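Local coordinates for protein integral membrane indolylacetylinositol arabinosyltransferase EmbB (Mycolicibacterium smegmatis MC2 155, PDB 7BVC) that probably polymerises arabinose into the arabinan of cell-wall arabinogalactan, acting as an integral membrane arabinosyltransferase that is inhibited by the drug ethambutol, at residues R606-F614 / A665-H673; S616-A627 / S655-A666. All coordinates share one frame; numbering follows the deposited sequence.

Contact 1: R606-F614 / A665-H673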
# COMPACT_ATOMS: atom_id res chain seq x y z
N ARG B 606 -28.35 7.05 31.85
CA ARG B 606 -28.71 6.73 33.22
C ARG B 606 -28.40 5.29 33.61
O ARG B 606 -28.30 4.99 34.80
CB ARG B 606 -30.19 7.01 33.46
CG ARG B 606 -30.62 8.39 32.99
CD ARG B 606 -32.13 8.47 32.82
NE ARG B 606 -32.55 8.08 31.48
CZ ARG B 606 -33.81 8.10 31.07
NH1 ARG B 606 -34.77 8.49 31.89
NH2 ARG B 606 -34.12 7.72 29.83
N SER B 607 -28.25 4.39 32.64
CA SER B 607 -27.98 2.99 32.93
C SER B 607 -26.48 2.74 32.97
O SER B 607 -25.72 3.32 32.21
CB SER B 607 -28.63 2.08 31.88
OG SER B 607 -27.87 2.08 30.68
N ALA B 608 -26.07 1.85 33.88
CA ALA B 608 -24.65 1.62 34.11
C ALA B 608 -23.99 0.89 32.95
O ALA B 608 -22.81 1.14 32.65
CB ALA B 608 -24.44 0.85 35.41
N ARG B 609 -24.71 -0.02 32.29
CA ARG B 609 -24.06 -0.84 31.26
C ARG B 609 -23.74 -0.04 30.01
O ARG B 609 -22.73 -0.31 29.35
CB ARG B 609 -24.94 -2.05 30.93
CG ARG B 609 -26.16 -1.76 30.08
CD ARG B 609 -26.57 -3.00 29.31
NE ARG B 609 -27.89 -2.87 28.70
CZ ARG B 609 -28.11 -2.37 27.49
NH1 ARG B 609 -29.35 -2.29 27.02
NH2 ARG B 609 -27.10 -1.95 26.75
N ASN B 610 -24.55 0.97 29.69
CA ASN B 610 -24.24 1.82 28.54
C ASN B 610 -22.97 2.63 28.79
O ASN B 610 -22.11 2.75 27.90
CB ASN B 610 -25.42 2.73 28.23
CG ASN B 610 -26.65 1.96 27.80
OD1 ASN B 610 -26.57 1.03 27.01
ND2 ASN B 610 -27.80 2.35 28.34
N ARG B 611 -22.83 3.19 29.99
CA ARG B 611 -21.63 3.94 30.32
C ARG B 611 -20.41 3.04 30.39
O ARG B 611 -19.31 3.44 29.99
CB ARG B 611 -21.85 4.69 31.64
CG ARG B 611 -22.80 5.87 31.50
CD ARG B 611 -22.87 6.71 32.76
NE ARG B 611 -23.94 6.27 33.65
CZ ARG B 611 -23.75 5.87 34.90
NH1 ARG B 611 -22.53 5.86 35.41
NH2 ARG B 611 -24.78 5.49 35.64
N MET B 612 -20.59 1.80 30.87
CA MET B 612 -19.48 0.86 30.86
C MET B 612 -19.06 0.50 29.44
O MET B 612 -17.87 0.37 29.15
CB MET B 612 -19.85 -0.39 31.65
CG MET B 612 -18.68 -1.09 32.29
SD MET B 612 -17.95 -0.12 33.63
CE MET B 612 -16.25 -0.67 33.55
N ALA B 613 -20.03 0.34 28.54
CA ALA B 613 -19.70 0.05 27.15
C ALA B 613 -18.97 1.22 26.50
O ALA B 613 -18.04 1.03 25.71
CB ALA B 613 -20.97 -0.29 26.37
N PHE B 614 -19.37 2.45 26.84
CA PHE B 614 -18.65 3.60 26.29
C PHE B 614 -17.23 3.68 26.84
O PHE B 614 -16.30 4.03 26.10
CB PHE B 614 -19.41 4.90 26.58
CG PHE B 614 -18.88 6.07 25.82
CD1 PHE B 614 -19.10 6.18 24.46
CD2 PHE B 614 -18.16 7.07 26.45
CE1 PHE B 614 -18.62 7.26 23.75
CE2 PHE B 614 -17.67 8.14 25.75
CZ PHE B 614 -17.90 8.24 24.39
N ALA B 665 -13.49 -4.34 30.74
CA ALA B 665 -14.66 -3.46 30.77
C ALA B 665 -15.82 -4.04 29.98
O ALA B 665 -16.98 -3.92 30.38
CB ALA B 665 -14.29 -2.07 30.25
N ALA B 666 -15.52 -4.70 28.85
CA ALA B 666 -16.58 -5.32 28.06
C ALA B 666 -17.21 -6.50 28.80
O ALA B 666 -18.43 -6.69 28.75
CB ALA B 666 -16.03 -5.77 26.71
N LEU B 667 -16.39 -7.30 29.49
CA LEU B 667 -16.94 -8.39 30.29
C LEU B 667 -17.80 -7.85 31.43
O LEU B 667 -18.85 -8.42 31.76
CB LEU B 667 -15.82 -9.27 30.83
CG LEU B 667 -15.04 -10.07 29.79
CD1 LEU B 667 -13.97 -10.91 30.46
CD2 LEU B 667 -15.99 -10.95 28.99
N TRP B 668 -17.37 -6.75 32.05
CA TRP B 668 -18.17 -6.12 33.09
C TRP B 668 -19.50 -5.63 32.54
O TRP B 668 -20.55 -5.81 33.18
CB TRP B 668 -17.38 -4.96 33.71
CG TRP B 668 -17.88 -4.48 35.02
CD1 TRP B 668 -19.12 -4.67 35.56
CD2 TRP B 668 -17.14 -3.72 35.98
NE1 TRP B 668 -19.20 -4.08 36.79
CE2 TRP B 668 -18.00 -3.48 37.08
CE3 TRP B 668 -15.84 -3.21 36.02
CZ2 TRP B 668 -17.60 -2.76 38.19
CZ3 TRP B 668 -15.44 -2.50 37.14
CH2 TRP B 668 -16.32 -2.28 38.21
N ALA B 669 -19.49 -5.01 31.36
CA ALA B 669 -20.73 -4.54 30.76
C ALA B 669 -21.65 -5.70 30.41
O ALA B 669 -22.87 -5.61 30.57
CB ALA B 669 -20.42 -3.71 29.51
N PHE B 670 -21.08 -6.82 29.94
CA PHE B 670 -21.90 -7.98 29.64
C PHE B 670 -22.51 -8.57 30.90
O PHE B 670 -23.67 -9.00 30.89
CB PHE B 670 -21.06 -9.03 28.91
CG PHE B 670 -21.87 -10.16 28.34
CD1 PHE B 670 -23.08 -9.91 27.71
CD2 PHE B 670 -21.42 -11.47 28.42
CE1 PHE B 670 -23.83 -10.95 27.18
CE2 PHE B 670 -22.16 -12.50 27.89
CZ PHE B 670 -23.37 -12.24 27.27
N TRP B 671 -21.76 -8.60 32.00
CA TRP B 671 -22.31 -9.09 33.26
C TRP B 671 -23.41 -8.17 33.78
O TRP B 671 -24.39 -8.64 34.37
CB TRP B 671 -21.21 -9.23 34.31
CG TRP B 671 -21.74 -9.52 35.68
CD1 TRP B 671 -21.86 -8.64 36.71
CD2 TRP B 671 -22.24 -10.77 36.16
NE1 TRP B 671 -22.39 -9.27 37.81
CE2 TRP B 671 -22.63 -10.58 37.50
CE3 TRP B 671 -22.38 -12.04 35.60
CZ2 TRP B 671 -23.16 -11.60 38.28
CZ3 TRP B 671 -22.91 -13.06 36.37
CH2 TRP B 671 -23.29 -12.83 37.70
N LEU B 672 -23.27 -6.86 33.58
CA LEU B 672 -24.36 -5.95 33.94
C LEU B 672 -25.56 -6.13 33.02
O LEU B 672 -26.70 -5.90 33.44
CB LEU B 672 -23.87 -4.50 33.89
CG LEU B 672 -22.98 -4.02 35.03
CD1 LEU B 672 -22.21 -2.79 34.61
CD2 LEU B 672 -23.79 -3.75 36.27
N HIS B 673 -25.32 -6.53 31.77
CA HIS B 673 -26.41 -6.75 30.83
C HIS B 673 -27.22 -8.00 31.19
O HIS B 673 -28.45 -7.99 31.14
CB HIS B 673 -25.85 -6.87 29.41
CG HIS B 673 -26.88 -7.14 28.37
ND1 HIS B 673 -26.81 -8.23 27.53
CD2 HIS B 673 -28.00 -6.47 28.02
CE1 HIS B 673 -27.85 -8.22 26.71
NE2 HIS B 673 -28.59 -7.16 26.99
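Met612 reaches across to Ala665, Trp668 and Ala669 and forms the tightly packed half of this contact. Its CB rests against Ala669 CB at 4.0 Å, and CG lies beside the backbone carbonyl of Ala665. A bend at chi2 (68°) then turns the thioether toward the indole. There Met612 SD sits above the six-membered ring of Trp668, 4.7 Å from its centroid and 23° off the ring normal, a Met-aromatic contact at some distance. The methyl comes in obliquely, with Met612 CE 3.6 Å from Trp668 CE3. Ala669 offers so little bulk that the backbones come close, Arg609 CA and Ala669 CA standing 5.0 Å apart. The two segments are antiparallel parts of a membrane helical hairpin, helices 608-625 and 654-675, with local axes 8.6 Å apart. On the side of Met612 and Trp668, helix 682-686 adds cover through Val683 and Val682.

The other flank is looser and more polar. Arg609 CB packs on Leu672 CB at 4.0 Å, and the chain beyond runs extended alongside His673, both side chains pointing the same way. His673 CD2 lies over one face of the guanidinium, 3.7 Å from Arg609 NE, yet the two planes are 79° apart and so do not stack. The firm polar partner of Arg609 lies outside the two segments: NH1 makes a salt bridge to bound cardiolipin. Arg609 is partly exposed, whereas His673 is buried and packs on a basic side chain of a neighbouring protein chain.

Contact 2: S616-A627 / S655-A666; sequences SLVLFVLAFCFA and SAIFFALSAIAA
Ser616 and Ser662 exchange a reciprocal pair of hydrogen bonds between side chain and backbone. Ser616 OG donates to Ser662 O at 3.2 Å, and Ser662 OG donates to Ser616 O at 3.3 Å. With Ser616 OG trans to its own backbone N (chi1 178°), the hydroxyl extends toward the partner helix. Ser662 O also accepts Ala666 N-H and Ser616 O accepts Phe620 N-H, each on the opposite face of the carbonyl plane from the serine hydroxyl; Ser662 OG stands 36° out of the plane of the Ser616 carbonyl. Cardiolipin touches both serines.

Small residues of this kind let the antiparallel helical hairpin close to 8.0 Å between local axes. Farther along it, Leu619 CB packs on Ser662 CB at 3.8 Å, and its branches spread, CD1 to Leu661 and CD2 to Phe658 CD1, the Leu619 and Phe658 side chains crossing at about a right angle. Ala623 CB fits against Phe658 CB at 3.6 Å, while Leu622 lies over one face of that ring. Phe626 meets Phe658 obliquely, planes at 44°. On the cardiolipin side, Phe620 and Phe659 run side by side and touch at their edges, CE1 to CE1 at 3.8 Å; the Phe659 ring also stacks on an aromatic side chain of a neighbouring protein chain.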
# COMPACT_ATOMS: atom_id res chain seq x y z
N SER B 616 -15.46 1.10 27.67
CA SER B 616 -14.77 0.06 26.91
C SER B 616 -14.35 0.58 25.54
O SER B 616 -13.23 0.32 25.09
CB SER B 616 -15.66 -1.17 26.77
OG SER B 616 -15.03 -2.17 25.99
N LEU B 617 -15.24 1.30 24.86
CA LEU B 617 -14.91 1.84 23.54
C LEU B 617 -13.76 2.85 23.63
O LEU B 617 -12.89 2.89 22.76
CB LEU B 617 -16.14 2.49 22.92
CG LEU B 617 -15.94 3.26 21.62
CD1 LEU B 617 -15.35 2.36 20.55
CD2 LEU B 617 -17.25 3.86 21.14
N VAL B 618 -13.76 3.67 24.68
CA VAL B 618 -12.68 4.65 24.86
C VAL B 618 -11.34 3.94 25.05
O VAL B 618 -10.33 4.30 24.44
CB VAL B 618 -13.00 5.59 26.03
CG1 VAL B 618 -11.76 6.35 26.45
CG2 VAL B 618 -14.11 6.55 25.66
N LEU B 619 -11.32 2.92 25.91
CA LEU B 619 -10.09 2.17 26.11
C LEU B 619 -9.65 1.46 24.83
O LEU B 619 -8.45 1.34 24.56
CB LEU B 619 -10.25 1.17 27.26
CG LEU B 619 -10.32 1.79 28.65
CD1 LEU B 619 -10.98 0.85 29.64
CD2 LEU B 619 -8.93 2.17 29.13
N PHE B 620 -10.62 1.01 24.03
CA PHE B 620 -10.29 0.36 22.76
C PHE B 620 -9.62 1.33 21.79
O PHE B 620 -8.62 0.99 21.15
CB PHE B 620 -11.55 -0.25 22.15
CG PHE B 620 -11.30 -1.03 20.89
CD1 PHE B 620 -10.59 -2.22 20.93
CD2 PHE B 620 -11.77 -0.57 19.67
CE1 PHE B 620 -10.36 -2.94 19.77
CE2 PHE B 620 -11.54 -1.29 18.52
CZ PHE B 620 -10.84 -2.47 18.57
N VAL B 621 -10.16 2.54 21.67
CA VAL B 621 -9.55 3.49 20.75
C VAL B 621 -8.19 3.95 21.27
O VAL B 621 -7.28 4.23 20.49
CB VAL B 621 -10.48 4.68 20.45
CG1 VAL B 621 -11.79 4.20 19.84
CG2 VAL B 621 -10.72 5.52 21.68
N LEU B 622 -8.02 4.01 22.60
CA LEU B 622 -6.69 4.29 23.14
C LEU B 622 -5.70 3.21 22.76
O LEU B 622 -4.57 3.50 22.33
CB LEU B 622 -6.77 4.44 24.66
CG LEU B 622 -6.80 5.85 25.22
CD1 LEU B 622 -6.86 5.81 26.74
CD2 LEU B 622 -5.59 6.64 24.75
N ALA B 623 -6.10 1.94 22.92
CA ALA B 623 -5.24 0.83 22.52
C ALA B 623 -4.90 0.90 21.04
O ALA B 623 -3.77 0.58 20.64
CB ALA B 623 -5.93 -0.50 22.83
N PHE B 624 -5.85 1.31 20.21
CA PHE B 624 -5.56 1.48 18.79
C PHE B 624 -4.55 2.60 18.56
O PHE B 624 -3.67 2.49 17.70
CB PHE B 624 -6.83 1.76 17.99
CG PHE B 624 -6.58 2.28 16.61
CD1 PHE B 624 -6.17 1.44 15.60
CD2 PHE B 624 -6.74 3.63 16.33
CE1 PHE B 624 -5.93 1.92 14.33
CE2 PHE B 624 -6.49 4.12 15.06
CZ PHE B 624 -6.09 3.26 14.06
N CYS B 625 -4.67 3.69 19.32
CA CYS B 625 -3.74 4.81 19.17
C CYS B 625 -2.32 4.40 19.50
O CYS B 625 -1.38 4.70 18.75
CB CYS B 625 -4.17 5.98 20.05
SG CYS B 625 -5.73 6.74 19.58
N PHE B 626 -2.13 3.71 20.63
CA PHE B 626 -0.79 3.43 21.14
C PHE B 626 -0.11 2.25 20.44
O PHE B 626 0.87 1.72 20.98
CB PHE B 626 -0.84 3.18 22.64
CG PHE B 626 -0.49 4.38 23.46
CD1 PHE B 626 0.83 4.67 23.75
CD2 PHE B 626 -1.48 5.23 23.93
CE1 PHE B 626 1.16 5.78 24.50
CE2 PHE B 626 -1.15 6.35 24.67
CZ PHE B 626 0.17 6.62 24.96
N ALA B 627 -0.58 1.83 19.27
CA ALA B 627 -0.04 0.66 18.58
C ALA B 627 0.85 1.04 17.40
O ALA B 627 0.82 0.38 16.36
CB ALA B 627 -1.17 -0.25 18.12
N SER B 655 -0.19 -1.01 24.07
CA SER B 655 -1.51 -1.23 23.50
C SER B 655 -2.14 -2.51 24.03
O SER B 655 -3.37 -2.61 24.11
CB SER B 655 -1.42 -1.28 21.97
OG SER B 655 -0.64 -2.38 21.55
N ALA B 656 -1.32 -3.50 24.40
CA ALA B 656 -1.86 -4.74 24.95
C ALA B 656 -2.50 -4.50 26.31
O ALA B 656 -3.52 -5.12 26.64
CB ALA B 656 -0.76 -5.79 25.05
N ILE B 657 -1.92 -3.61 27.12
CA ILE B 657 -2.50 -3.31 28.42
C ILE B 657 -3.86 -2.64 28.27
O ILE B 657 -4.83 -3.00 28.95
CB ILE B 657 -1.53 -2.43 29.23
CG1 ILE B 657 -0.19 -3.14 29.40
CG2 ILE B 657 -2.12 -2.09 30.59
CD1 ILE B 657 0.82 -2.37 30.22
N PHE B 658 -3.96 -1.67 27.36
CA PHE B 658 -5.24 -1.03 27.12
C PHE B 658 -6.25 -1.99 26.51
O PHE B 658 -7.45 -1.91 26.82
CB PHE B 658 -5.06 0.19 26.21
CG PHE B 658 -4.42 1.36 26.89
CD1 PHE B 658 -4.92 1.84 28.08
CD2 PHE B 658 -3.32 1.98 26.33
CE1 PHE B 658 -4.34 2.92 28.71
CE2 PHE B 658 -2.73 3.06 26.95
CZ PHE B 658 -3.24 3.53 28.14
N PHE B 659 -5.80 -2.92 25.67
CA PHE B 659 -6.71 -3.92 25.12
C PHE B 659 -7.23 -4.85 26.21
O PHE B 659 -8.42 -5.21 26.21
CB PHE B 659 -6.01 -4.72 24.03
CG PHE B 659 -6.92 -5.60 23.24
CD1 PHE B 659 -7.81 -5.06 22.33
CD2 PHE B 659 -6.90 -6.97 23.40
CE1 PHE B 659 -8.66 -5.86 21.60
CE2 PHE B 659 -7.74 -7.79 22.67
CZ PHE B 659 -8.62 -7.23 21.77
N ALA B 660 -6.37 -5.24 27.15
CA ALA B 660 -6.83 -6.07 28.26
C ALA B 660 -7.82 -5.32 29.14
O ALA B 660 -8.83 -5.88 29.57
CB ALA B 660 -5.63 -6.54 29.09
N LEU B 661 -7.55 -4.04 29.41
CA LEU B 661 -8.49 -3.24 30.19
C LEU B 661 -9.83 -3.10 29.47
O LEU B 661 -10.89 -3.15 30.10
CB LEU B 661 -7.89 -1.87 30.49
CG LEU B 661 -6.66 -1.83 31.39
CD1 LEU B 661 -6.04 -0.45 31.40
CD2 LEU B 661 -7.01 -2.27 32.80
N SER B 662 -9.79 -2.92 28.15
CA SER B 662 -11.02 -2.82 27.38
C SER B 662 -11.80 -4.13 27.40
O SER B 662 -13.04 -4.12 27.50
CB SER B 662 -10.71 -2.41 25.94
OG SER B 662 -11.82 -2.64 25.10
N ALA B 663 -11.10 -5.26 27.31
CA ALA B 663 -11.78 -6.55 27.41
C ALA B 663 -12.41 -6.75 28.78
O ALA B 663 -13.52 -7.28 28.89
CB ALA B 663 -10.80 -7.68 27.10
N ILE B 664 -11.73 -6.31 29.83
CA ILE B 664 -12.29 -6.42 31.18
C ILE B 664 -13.54 -5.55 31.30
O ILE B 664 -14.55 -5.96 31.88
CB ILE B 664 -11.23 -6.05 32.23
CG1 ILE B 664 -10.15 -7.13 32.30
CG2 ILE B 664 -11.88 -5.87 33.60
CD1 ILE B 664 -9.07 -6.85 33.30
N ALA B 665 -13.49 -4.34 30.74
CA ALA B 665 -14.66 -3.46 30.77
C ALA B 665 -15.82 -4.04 29.98
O ALA B 665 -16.98 -3.92 30.38
CB ALA B 665 -14.29 -2.07 30.25
N ALA B 666 -15.52 -4.70 28.85
CA ALA B 666 -16.58 -5.32 28.06
C ALA B 666 -17.21 -6.50 28.80
O ALA B 666 -18.43 -6.69 28.75
CB ALA B 666 -16.03 -5.77 26.71

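Contacts 1 and 2 are successive lengths of one interface between helices 608-625 and 654-675, their centres 15 Å apart and joined through Ala665 and Ala666. The local crossing is the same in both, 164° between helix directions, although the axes come slightly closer in contact 2. Both are largely buried, but contact 2 covers more surface, 632 Å² against 400 Å². Their chemistry differs. Contact 1 relies on sulfur-aromatic and aliphatic packing and has a charged flank at the lipid's phosphate; contact 2 has paired serine bonds within phenylalanine-rich packing. Residues from both contribute to the same cardiolipin pocket, and both border a neighbouring protein chain.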